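Local coordinates for amidase, hydantoinase/carbamoylase family (PDB 5I4M) that probably hydrolyses the carbon-nitrogen bond of N-carbamoyl-L-amino acids, using two zinc ions per subunit, at the interface of chains A and B. Residues are numbered along the deposited sequence; one frame, centred on the assembly and turned at random. Chains: chain A/B, Amidase, hydantoinase/carbamoylase family.

Contact 1: the interface of chains A and B. Residues chain A 246-248, 294, 296-297; chain B 108, 307, 309, 402-403.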
ATOM      1  N   ALA A 246       5.398  16.003  -4.582  1.00  8.89           N
ATOM      2  CA  ALA A 246       5.453  17.434  -4.306  1.00  8.86           C
ATOM      3  C   ALA A 246       4.461  17.704  -3.189  1.00  9.06           C
ATOM      4  O   ALA A 246       3.740  16.805  -2.746  1.00  9.30           O
ATOM      5  CB  ALA A 246       5.149  18.279  -5.548  1.00  8.30           C
ATOM      6  N   HIS A 247       4.433  18.949  -2.726  1.00  8.34           N
ATOM      7  CA  HIS A 247       3.647  19.269  -1.539  1.00  8.44           C
ATOM      8  C   HIS A 247       2.154  19.199  -1.846  1.00 13.53           C
ATOM      9  O   HIS A 247       1.688  19.723  -2.866  1.00 11.07           O
ATOM     10  CB  HIS A 247       4.002  20.672  -1.033  1.00 10.75           C
ATOM     11  CG  HIS A 247       3.737  20.862   0.426  1.00  9.73           C
ATOM     12  ND1 HIS A 247       2.475  20.764   0.968  1.00  9.36           N
ATOM     13  CD2 HIS A 247       4.573  21.105   1.462  1.00 10.57           C
ATOM     14  CE1 HIS A 247       2.539  20.950   2.274  1.00 10.89           C
ATOM     15  NE2 HIS A 247       3.802  21.154   2.601  1.00 10.00           N
ATOM     16  N   ALA A 248       1.394  18.567  -0.942  1.00  8.38           N
ATOM     17  CA  ALA A 248      -0.061  18.527  -1.091  1.00 10.56           C
ATOM     18  C   ALA A 248      -0.698  19.910  -1.001  1.00 14.74           C
ATOM     19  O   ALA A 248      -1.837  20.091  -1.454  1.00  9.21           O
ATOM     20  CB  ALA A 248      -0.677  17.607  -0.024  1.00  8.57           C
ATOM     21  N   SER A 294       2.603   9.229   1.812  1.00  8.40           N
ATOM     22  CA  SER A 294       2.475  10.186   2.907  1.00  6.88           C
ATOM     23  C   SER A 294       1.297  11.108   2.617  1.00 10.07           C
ATOM     24  O   SER A 294       1.157  11.601   1.495  1.00  9.83           O
ATOM     25  CB  SER A 294       3.765  10.993   3.079  1.00  8.57           C
ATOM     26  OG  SER A 294       3.633  11.939   4.132  1.00  8.96           O
ATOM     27  N   ASN A 296       0.378  14.125   3.143  1.00 11.62           N
ATOM     28  CA  ASN A 296       0.556  15.474   2.601  1.00  9.73           C
ATOM     29  C   ASN A 296       1.663  15.545   1.537  1.00  7.76           C
ATOM     30  O   ASN A 296       2.315  16.583   1.369  1.00  8.46           O
ATOM     31  CB  ASN A 296       0.774  16.505   3.720  1.00  8.29           C
ATOM     32  CG  ASN A 296       1.816  16.092   4.758  1.00  8.27           C
ATOM     33  OD1 ASN A 296       2.225  14.930   4.847  1.00  8.86           O
ATOM     34  ND2 ASN A 296       2.222  17.070   5.587  1.00 10.06           N
ATOM     35  N   VAL A 297       1.836  14.466   0.771  1.00  7.45           N
ATOM     36  CA  VAL A 297       2.730  14.431  -0.387  1.00  7.34           C
ATOM     37  C   VAL A 297       1.933  13.896  -1.570  1.00  8.60           C
ATOM     38  O   VAL A 297       1.385  12.791  -1.493  1.00 10.59           O
ATOM     39  CB  VAL A 297       3.963  13.540  -0.137  1.00  7.62           C
ATOM     40  CG1 VAL A 297       4.896  13.553  -1.358  1.00  7.14           C
ATOM     41  CG2 VAL A 297       4.714  13.984   1.124  1.00  7.35           C
TER
ATOM     42  N   GLN B 108       9.563  14.748   5.743  1.00  6.94           N
ATOM     43  CA  GLN B 108       8.809  13.762   4.992  1.00  8.87           C
ATOM     44  C   GLN B 108       9.712  12.603   4.587  1.00 11.29           C
ATOM     45  O   GLN B 108      10.935  12.732   4.594  1.00 10.23           O
ATOM     46  CB  GLN B 108       8.224  14.406   3.733  1.00  7.23           C
ATOM     47  CG  GLN B 108       7.133  15.416   4.032  1.00  7.07           C
ATOM     48  CD  GLN B 108       5.841  14.742   4.434  1.00 10.52           C
ATOM     49  OE1 GLN B 108       5.604  13.577   4.095  1.00 11.55           O
ATOM     50  NE2 GLN B 108       5.000  15.460   5.161  1.00  8.24           N
ATOM     51  N   ASP B 307      -6.715  15.414   1.886  1.00  7.61           N
ATOM     52  CA  ASP B 307      -6.105  16.677   2.278  1.00 13.65           C
ATOM     53  C   ASP B 307      -6.801  17.771   1.475  1.00 10.94           C
ATOM     54  O   ASP B 307      -6.725  17.766   0.243  1.00 10.86           O
ATOM     55  CB  ASP B 307      -4.594  16.604   1.996  1.00 11.37           C
ATOM     56  CG  ASP B 307      -3.833  17.880   2.330  1.00 11.29           C
ATOM     57  OD1 ASP B 307      -4.239  18.986   1.920  1.00 11.03           O
ATOM     58  OD2 ASP B 307      -2.784  17.745   2.999  1.00 12.17           O
ATOM     59  N   ARG B 309      -7.358  22.119   1.281  1.00  9.12           N
ATOM     60  CA  ARG B 309      -6.929  23.427   1.773  1.00 10.76           C
ATOM     61  C   ARG B 309      -7.536  24.527   0.919  1.00 10.54           C
ATOM     62  O   ARG B 309      -7.750  24.354  -0.283  1.00 13.37           O
ATOM     63  CB  ARG B 309      -5.403  23.584   1.765  1.00  8.91           C
ATOM     64  CG  ARG B 309      -4.659  22.303   2.073  1.00  9.41           C
ATOM     65  CD  ARG B 309      -3.156  22.474   2.034  1.00 11.92           C
ATOM     66  NE  ARG B 309      -2.537  21.190   2.336  1.00 10.73           N
ATOM     67  CZ  ARG B 309      -1.343  21.037   2.892  1.00 11.54           C
ATOM     68  NH1 ARG B 309      -0.602  22.100   3.197  1.00  9.53           N
ATOM     69  NH2 ARG B 309      -0.907  19.815   3.161  1.00  8.05           N
ATOM     70  N   SER B 402       8.593  21.378  -2.966  1.00  8.84           N
ATOM     71  CA  SER B 402       8.859  20.925  -1.603  1.00 10.08           C
ATOM     72  C   SER B 402       8.245  19.541  -1.450  1.00  8.55           C
ATOM     73  O   SER B 402       7.445  19.112  -2.283  1.00  9.65           O
ATOM     74  CB  SER B 402       8.304  21.901  -0.556  1.00  6.75           C
ATOM     75  OG  SER B 402       8.751  21.567   0.754  1.00 11.93           O
ATOM     76  N   HIS B 403       8.619  18.836  -0.373  1.00  7.26           N
ATOM     77  CA  HIS B 403       8.199  17.442  -0.148  1.00  6.34           C
ATOM     78  C   HIS B 403       8.655  16.542  -1.290  1.00 12.28           C
ATOM     79  O   HIS B 403       8.025  15.530  -1.619  1.00  8.76           O
ATOM     80  CB  HIS B 403       6.692  17.336   0.076  1.00  8.01           C
ATOM     81  CG  HIS B 403       6.275  17.835   1.415  1.00  7.08           C
ATOM     82  ND1 HIS B 403       5.013  17.640   1.932  1.00  6.17           N
ATOM     83  CD2 HIS B 403       6.981  18.491   2.365  1.00  8.28           C
ATOM     84  CE1 HIS B 403       4.958  18.161   3.147  1.00 10.16           C
ATOM     85  NE2 HIS B 403       6.137  18.691   3.429  1.00  9.35           N
TER
HETATM   86  O   HOH W   1      -4.300  19.078  -0.815  1.00  9.49           O
HETATM   87  O   HOH W   2       5.698  21.786  -3.651  1.00 15.10           O
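A:His247, ending the short strand 246-247, has its backbone N 3.0 Å from B:Ser402 O but directs its N-H at a water that B:Ser402 N also contacts, while B:His403 sits in the left-handed helical region (phi/psi 59/30°). The two histidine rings stack, their planes 19° apart. A:His247 CD2 lies over the centre of the B:His403 ring, and B:Gln108 CG covers the opposite face. In its own ring plane B:His403 ND1 donates to A:Asn296 O (3.0 Å), which helps fix the rotation of this zinc ligand although the donor stands above the carbonyl plane. B:Gln108, its chain bent at CG, splits its amide between two partners: OE1 receives A:Ser294 OG (2.6 Å) on an in-plane lone pair, whereas NE2 meets A:Asn296 OD1 (2.8 Å) from above the carbonyl plane. B:Arg309 meets the A:His247 ring at its edge, the guanidinium nearly perpendicular to it, with NH1 3.5 Å from CE1. B:Asp307 holds that guanidinium side-on, OD1 taking NE and OD2 taking NH2, each through a syn lone pair. The contact brings A:His247 and A:Asn296, residues of the 3-phosphoglycerate site, up to the other subunit's zinc site, so each active site is probably completed by the partner subunit.

Contact 2: the interface of chains A and B. Residues chain A 108, 150, 214, 309, 377, 402-403; chain B 246-248, 296.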
ATOM      1  N   GLN A 108      -4.343 -17.766  -0.785  1.00  7.58           N
ATOM      2  CA  GLN A 108      -4.333 -16.322  -0.722  1.00  8.34           C
ATOM      3  C   GLN A 108      -4.199 -15.866   0.726  1.00  7.54           C
ATOM      4  O   GLN A 108      -4.436 -16.646   1.653  1.00  8.80           O
ATOM      5  CB  GLN A 108      -5.626 -15.781  -1.321  1.00  7.34           C
ATOM      6  CG  GLN A 108      -5.767 -16.095  -2.775  1.00  9.00           C
ATOM      7  CD  GLN A 108      -4.947 -15.133  -3.599  1.00  7.82           C
ATOM      8  OE1 GLN A 108      -4.639 -14.031  -3.142  1.00  7.69           O
ATOM      9  NE2 GLN A 108      -4.575 -15.543  -4.810  1.00  6.85           N
ATOM     10  N   GLU A 150      -1.151 -19.881  -6.663  1.00  5.74           N
ATOM     11  CA  GLU A 150      -2.024 -18.709  -6.584  1.00  6.41           C
ATOM     12  C   GLU A 150      -1.440 -17.506  -7.313  1.00  6.11           C
ATOM     13  O   GLU A 150      -2.194 -16.628  -7.754  1.00  7.49           O
ATOM     14  CB  GLU A 150      -2.304 -18.330  -5.127  1.00  9.23           C
ATOM     15  CG  GLU A 150      -3.252 -19.277  -4.380  1.00  7.21           C
ATOM     16  CD  GLU A 150      -4.719 -19.064  -4.745  1.00  8.52           C
ATOM     17  OE1 GLU A 150      -5.011 -18.295  -5.684  1.00  8.01           O
ATOM     18  OE2 GLU A 150      -5.597 -19.672  -4.092  1.00 12.49           O
ATOM     19  N   GLN A 214     -15.702 -21.803  -7.231  1.00  9.78           N
ATOM     20  CA  GLN A 214     -15.293 -20.428  -6.954  1.00  9.64           C
ATOM     21  C   GLN A 214     -16.235 -19.408  -7.578  1.00 11.71           C
ATOM     22  O   GLN A 214     -15.892 -18.226  -7.687  1.00 15.15           O
ATOM     23  CB  GLN A 214     -13.848 -20.171  -7.400  1.00  6.54           C
ATOM     24  CG  GLN A 214     -12.876 -21.144  -6.751  1.00  6.89           C
ATOM     25  CD  GLN A 214     -11.459 -20.920  -7.208  1.00 12.38           C
ATOM     26  OE1 GLN A 214     -11.125 -21.216  -8.351  1.00  9.49           O
ATOM     27  NE2 GLN A 214     -10.614 -20.401  -6.316  1.00  8.47           N
ATOM     28  N   ARG A 309      -9.808 -11.357 -17.767  1.00  9.42           N
ATOM     29  CA  ARG A 309     -10.155 -12.724 -18.148  1.00 10.70           C
ATOM     30  C   ARG A 309     -11.348 -12.707 -19.094  1.00  8.26           C
ATOM     31  O   ARG A 309     -12.241 -11.863 -18.965  1.00  8.52           O
ATOM     32  CB  ARG A 309     -10.506 -13.587 -16.921  1.00  6.90           C
ATOM     33  CG  ARG A 309      -9.607 -13.304 -15.730  1.00  6.31           C
ATOM     34  CD  ARG A 309      -9.923 -14.211 -14.555  1.00  7.50           C
ATOM     35  NE  ARG A 309      -9.058 -13.850 -13.441  1.00  7.06           N
ATOM     36  CZ  ARG A 309      -8.665 -14.693 -12.496  1.00 11.57           C
ATOM     37  NH1 ARG A 309      -9.082 -15.957 -12.515  1.00  6.33           N
ATOM     38  NH2 ARG A 309      -7.830 -14.279 -11.555  1.00  8.72           N
ATOM     39  N   ALA A 377     -11.585 -19.473 -12.985  1.00  8.24           N
ATOM     40  CA  ALA A 377     -10.237 -19.345 -12.452  1.00  6.68           C
ATOM     41  C   ALA A 377      -9.263 -20.168 -13.285  1.00  8.46           C
ATOM     42  O   ALA A 377      -9.657 -21.020 -14.089  1.00  9.11           O
ATOM     43  CB  ALA A 377     -10.177 -19.802 -10.992  1.00  7.42           C
ATOM     44  N   SER A 402     -15.021 -17.208  -3.162  1.00  7.02           N
ATOM     45  CA  SER A 402     -13.693 -17.752  -2.966  1.00 10.30           C
ATOM     46  C   SER A 402     -12.750 -16.569  -2.842  1.00  8.97           C
ATOM     47  O   SER A 402     -13.124 -15.426  -3.127  1.00 11.36           O
ATOM     48  CB  SER A 402     -13.289 -18.686  -4.109  1.00 12.69           C
ATOM     49  OG  SER A 402     -12.033 -19.285  -3.850  1.00 11.13           O
ATOM     50  N   HIS A 403     -11.529 -16.850  -2.391  1.00  8.05           N
ATOM     51  CA  HIS A 403     -10.545 -15.818  -2.064  1.00  6.70           C
ATOM     52  C   HIS A 403     -11.060 -14.882  -0.973  1.00  9.91           C
ATOM     53  O   HIS A 403     -10.673 -13.713  -0.894  1.00  8.52           O
ATOM     54  CB  HIS A 403     -10.103 -15.060  -3.320  1.00  7.00           C
ATOM     55  CG  HIS A 403      -9.179 -15.872  -4.182  1.00  7.27           C
ATOM     56  ND1 HIS A 403      -8.453 -15.343  -5.226  1.00  7.06           N
ATOM     57  CD2 HIS A 403      -8.856 -17.188  -4.127  1.00  7.51           C
ATOM     58  CE1 HIS A 403      -7.724 -16.299  -5.780  1.00  9.02           C
ATOM     59  NE2 HIS A 403      -7.948 -17.429  -5.129  1.00  8.53           N
TER
ATOM     60  N   ALA B 246     -13.116 -11.048  -2.741  1.00  9.72           N
ATOM     61  CA  ALA B 246     -13.632 -12.187  -3.483  1.00 11.59           C
ATOM     62  C   ALA B 246     -12.718 -12.422  -4.672  1.00  8.74           C
ATOM     63  O   ALA B 246     -11.791 -11.647  -4.923  1.00  8.40           O
ATOM     64  CB  ALA B 246     -15.080 -11.969  -3.932  1.00 10.33           C
ATOM     65  N   HIS B 247     -12.986 -13.509  -5.397  1.00  8.97           N
ATOM     66  CA  HIS B 247     -12.090 -13.910  -6.474  1.00  8.91           C
ATOM     67  C   HIS B 247     -12.134 -12.903  -7.621  1.00  8.75           C
ATOM     68  O   HIS B 247     -13.208 -12.474  -8.050  1.00  9.02           O
ATOM     69  CB  HIS B 247     -12.471 -15.295  -6.992  1.00  9.15           C
ATOM     70  CG  HIS B 247     -11.323 -16.028  -7.598  1.00  9.02           C
ATOM     71  ND1 HIS B 247     -10.698 -15.601  -8.751  1.00  8.88           N
ATOM     72  CD2 HIS B 247     -10.651 -17.129  -7.187  1.00  9.61           C
ATOM     73  CE1 HIS B 247      -9.702 -16.421  -9.036  1.00 13.76           C
ATOM     74  NE2 HIS B 247      -9.653 -17.360  -8.103  1.00 10.68           N
ATOM     75  N   ALA B 248     -10.953 -12.542  -8.135  1.00  8.44           N
ATOM     76  CA  ALA B 248     -10.897 -11.622  -9.273  1.00  8.41           C
ATOM     77  C   ALA B 248     -11.473 -12.227 -10.547  1.00 11.12           C
ATOM     78  O   ALA B 248     -11.836 -11.478 -11.462  1.00  8.90           O
ATOM     79  CB  ALA B 248      -9.455 -11.173  -9.530  1.00  9.14           C
ATOM     80  N   ASN B 296      -5.007 -11.095  -7.536  1.00  7.15           N
ATOM     81  CA  ASN B 296      -6.200 -11.821  -7.963  1.00 10.95           C
ATOM     82  C   ASN B 296      -7.254 -11.913  -6.856  1.00  7.54           C
ATOM     83  O   ASN B 296      -8.037 -12.867  -6.805  1.00  8.82           O
ATOM     84  CB  ASN B 296      -5.854 -13.203  -8.551  1.00  9.51           C
ATOM     85  CG  ASN B 296      -4.912 -14.047  -7.691  1.00  9.37           C
ATOM     86  OD1 ASN B 296      -4.265 -13.567  -6.762  1.00  8.45           O
ATOM     87  ND2 ASN B 296      -4.813 -15.336  -8.046  1.00  7.87           N
TER
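B:His247 enters the active-site pocket of chain A with CG anti to its backbone N (chi1 -154°), which sends the imidazole among A:His403, A:Gln214, A:Ala377 and A:Arg309. The tight core is its stack on A:His403. Beside it, A:Gln214 turns its amide 78° from the B:His247 ring and brings NE2 to 3.4 Å from CD2. A:Ser402 OG accepts from the same NE2 at 3.1 Å, close to the amide plane, and helps position the amide. The A:Gln214 chain reaches this place stretched out beyond CG, so that its amide end, rather than its methylenes, meets the imidazole. The packing is looser where A:Ala377 CB approaches the imidazole, 3.8 Å from NE2, and at CE1, which faces A:Arg309.

B:Asn296 ties down the polar flank. Its chi1 of 49° places CG between the backbone N and the carbonyl carbon, and from there the amide works in both senses: besides accepting from A:Gln108 through OD1, it donates through ND2 to the backbone O of A:Glu150 (2.9 Å). That oxygen is approached in its carbonyl plane, although it lies tilted from the plane of the asparagine amide. A:Gln108 NE2 also reaches the carboxylate of the zinc ligand A:Glu150, meeting OE1 at 2.9 Å from above the carboxylate plane.

Contact 3: the interface of chains A and B. Residues chain A 267-268, 271, 283; chain B 253, 261, 265.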
ATOM      1  N   VAL A 267      -7.939   2.251 -12.425  1.00  8.48           N
ATOM      2  CA  VAL A 267      -8.821   1.333 -11.700  1.00  7.27           C
ATOM      3  C   VAL A 267     -10.239   1.432 -12.247  1.00 12.77           C
ATOM      4  O   VAL A 267     -10.907   0.416 -12.490  1.00  9.47           O
ATOM      5  CB  VAL A 267      -8.773   1.622 -10.187  1.00  6.59           C
ATOM      6  CG1 VAL A 267      -9.890   0.860  -9.451  1.00  8.26           C
ATOM      7  CG2 VAL A 267      -7.410   1.236  -9.604  1.00  6.21           C
ATOM      8  N   ASP A 268     -10.706   2.661 -12.476  1.00 10.17           N
ATOM      9  CA  ASP A 268     -12.039   2.875 -13.033  1.00 11.99           C
ATOM     10  C   ASP A 268     -12.119   2.378 -14.471  1.00 15.27           C
ATOM     11  O   ASP A 268     -13.108   1.745 -14.864  1.00 13.30           O
ATOM     12  CB  ASP A 268     -12.388   4.363 -12.948  1.00 12.80           C
ATOM     13  CG  ASP A 268     -13.870   4.621 -12.741  1.00 26.60           C
ATOM     14  OD1 ASP A 268     -14.609   3.685 -12.373  1.00 27.18           O
ATOM     15  OD2 ASP A 268     -14.290   5.782 -12.926  1.00 34.13           O
ATOM     16  N   ASN A 271     -12.359  -1.464 -14.569  1.00 11.93           N
ATOM     17  CA  ASN A 271     -13.727  -1.890 -14.293  1.00  9.13           C
ATOM     18  C   ASN A 271     -14.613  -1.659 -15.507  1.00  8.42           C
ATOM     19  O   ASN A 271     -15.387  -2.539 -15.907  1.00 12.59           O
ATOM     20  CB  ASN A 271     -14.265  -1.146 -13.073  1.00  9.95           C
ATOM     21  CG  ASN A 271     -15.677  -1.569 -12.702  1.00 12.36           C
ATOM     22  OD1 ASN A 271     -15.889  -2.619 -12.082  1.00 15.89           O
ATOM     23  ND2 ASN A 271     -16.647  -0.750 -13.064  1.00  8.84           N
ATOM     24  N   ALA A 283     -12.516  -8.224 -14.850  1.00  9.63           N
ATOM     25  CA  ALA A 283     -11.457  -7.217 -14.811  1.00  8.71           C
ATOM     26  C   ALA A 283     -11.336  -6.659 -13.406  1.00 10.19           C
ATOM     27  O   ALA A 283     -12.339  -6.236 -12.824  1.00 11.84           O
ATOM     28  CB  ALA A 283     -11.723  -6.078 -15.803  1.00  9.04           C
TER
ATOM     29  N   MET B 253     -19.167  -9.694 -12.254  1.00 12.61           N
ATOM     30  CA  MET B 253     -18.883  -8.264 -12.142  1.00 11.93           C
ATOM     31  C   MET B 253     -19.998  -7.463 -11.489  1.00 13.77           C
ATOM     32  O   MET B 253     -19.681  -6.575 -10.680  1.00 13.16           O
ATOM     33  CB  MET B 253     -18.585  -7.651 -13.522  1.00 13.56           C
ATOM     34  CG  MET B 253     -17.281  -8.091 -14.184  1.00 16.17           C
ATOM     35  SD  MET B 253     -15.815  -7.543 -13.310  1.00 16.92           S
ATOM     36  CE  MET B 253     -15.844  -5.767 -13.590  1.00 14.95           C
ATOM     37  N   LEU B 261     -12.168   0.093  -6.133  1.00  7.94           N
ATOM     38  CA  LEU B 261     -12.973   0.856  -7.080  1.00  9.74           C
ATOM     39  C   LEU B 261     -13.580   2.075  -6.399  1.00 11.78           C
ATOM     40  O   LEU B 261     -13.527   3.189  -6.934  1.00  8.82           O
ATOM     41  CB  LEU B 261     -14.067  -0.027  -7.682  1.00  8.72           C
ATOM     42  CG  LEU B 261     -14.944   0.626  -8.756  1.00  9.19           C
ATOM     43  CD1 LEU B 261     -14.082   1.053  -9.971  1.00  9.05           C
ATOM     44  CD2 LEU B 261     -16.093  -0.298  -9.165  1.00 12.04           C
ATOM     45  N   ARG B 265     -12.492   6.091  -7.123  1.00  8.86           N
ATOM     46  CA  ARG B 265     -13.454   7.110  -7.514  1.00  9.30           C
ATOM     47  C   ARG B 265     -13.393   8.322  -6.590  1.00 11.49           C
ATOM     48  O   ARG B 265     -13.621   9.450  -7.039  1.00 11.92           O
ATOM     49  CB  ARG B 265     -14.857   6.506  -7.559  1.00  9.48           C
ATOM     50  CG  ARG B 265     -15.005   5.570  -8.731  1.00 13.47           C
ATOM     51  CD  ARG B 265     -16.346   4.876  -8.783  1.00 11.63           C
ATOM     52  NE  ARG B 265     -16.420   4.086 -10.010  1.00 12.69           N
ATOM     53  CZ  ARG B 265     -17.378   3.214 -10.289  1.00 14.43           C
ATOM     54  NH1 ARG B 265     -18.363   3.012  -9.427  1.00 11.85           N
ATOM     55  NH2 ARG B 265     -17.346   2.543 -11.438  1.00 14.22           N
TER
HETATM   56  O   HOH W   3     -18.192  -4.399 -11.170  1.00 18.37           O
HETATM   57  O   HOH W   4     -16.080   1.834 -14.041  1.00 23.31           O
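The guanidinium of B:Arg265 lies with one face on B:Leu261 CG of its own helix, while its edge, in plane, meets the A:Asp268 carboxylate and a water. The carboxylate is turned 69° from the guanidinium, and the A:Asn271 amide stands 86° from the guanidinium plane. This is a helix-to-helix contact in which the 259-276 helices of the two subunits pack together. B:Arg265, its chain stretched out as far as NE, grips A:Asp268 side-on with two nitrogens on one oxygen: NE comes to OD1 at 3.0 Å from above the carboxylate plane, and NH2 reaches the same atom at 3.1 Å, nearly along its C-O bond. OD1 lies close to the guanidinium plane for both bonds, giving a salt bridge that probably favours the charged form of each partner.

Next to this polar grip, B:Leu261 spreads its two methyls over A:Asn271, CD1 toward CB (3.8 Å) and CD2 toward the amide carbon CG, while its CA rests against A:Val267 CG1. The A:Asn271 and B:Met253 side chains run antiparallel, and the B:Met253 chain doubles back so that its CE methyl lies 3.5 Å from A:Asn271 OD1 and close to A:Ala283 O. Two waters fill in the polar links. One joins A:Asn271 OD1 to the backbone O of B:Met253; the other lies 2.8 Å from A:Asn271 ND2 and also touches A:Asp268 OD1 and B:Arg265 NH2.

Contacts 1 and 2 are twins related by the two-fold of the dimer, with their C-alpha centres about 36 Å apart; His247, Asn296, Gln108, Arg309, Ser402 and His403 recur in both with the chains exchanged. Contact 3 lies about 27 Å from contact 1 and 16 Å from contact 2, and joins the paired 259-276 helices. All three draw on the segment assigned to M20 dimerisation: helix 259-276 in contact 3, strand 246-247 and Asn296 in the others. The helix pairing may therefore help set the subunit arrangement by which each chain probably lends a histidine and an asparagine to its partner's active site.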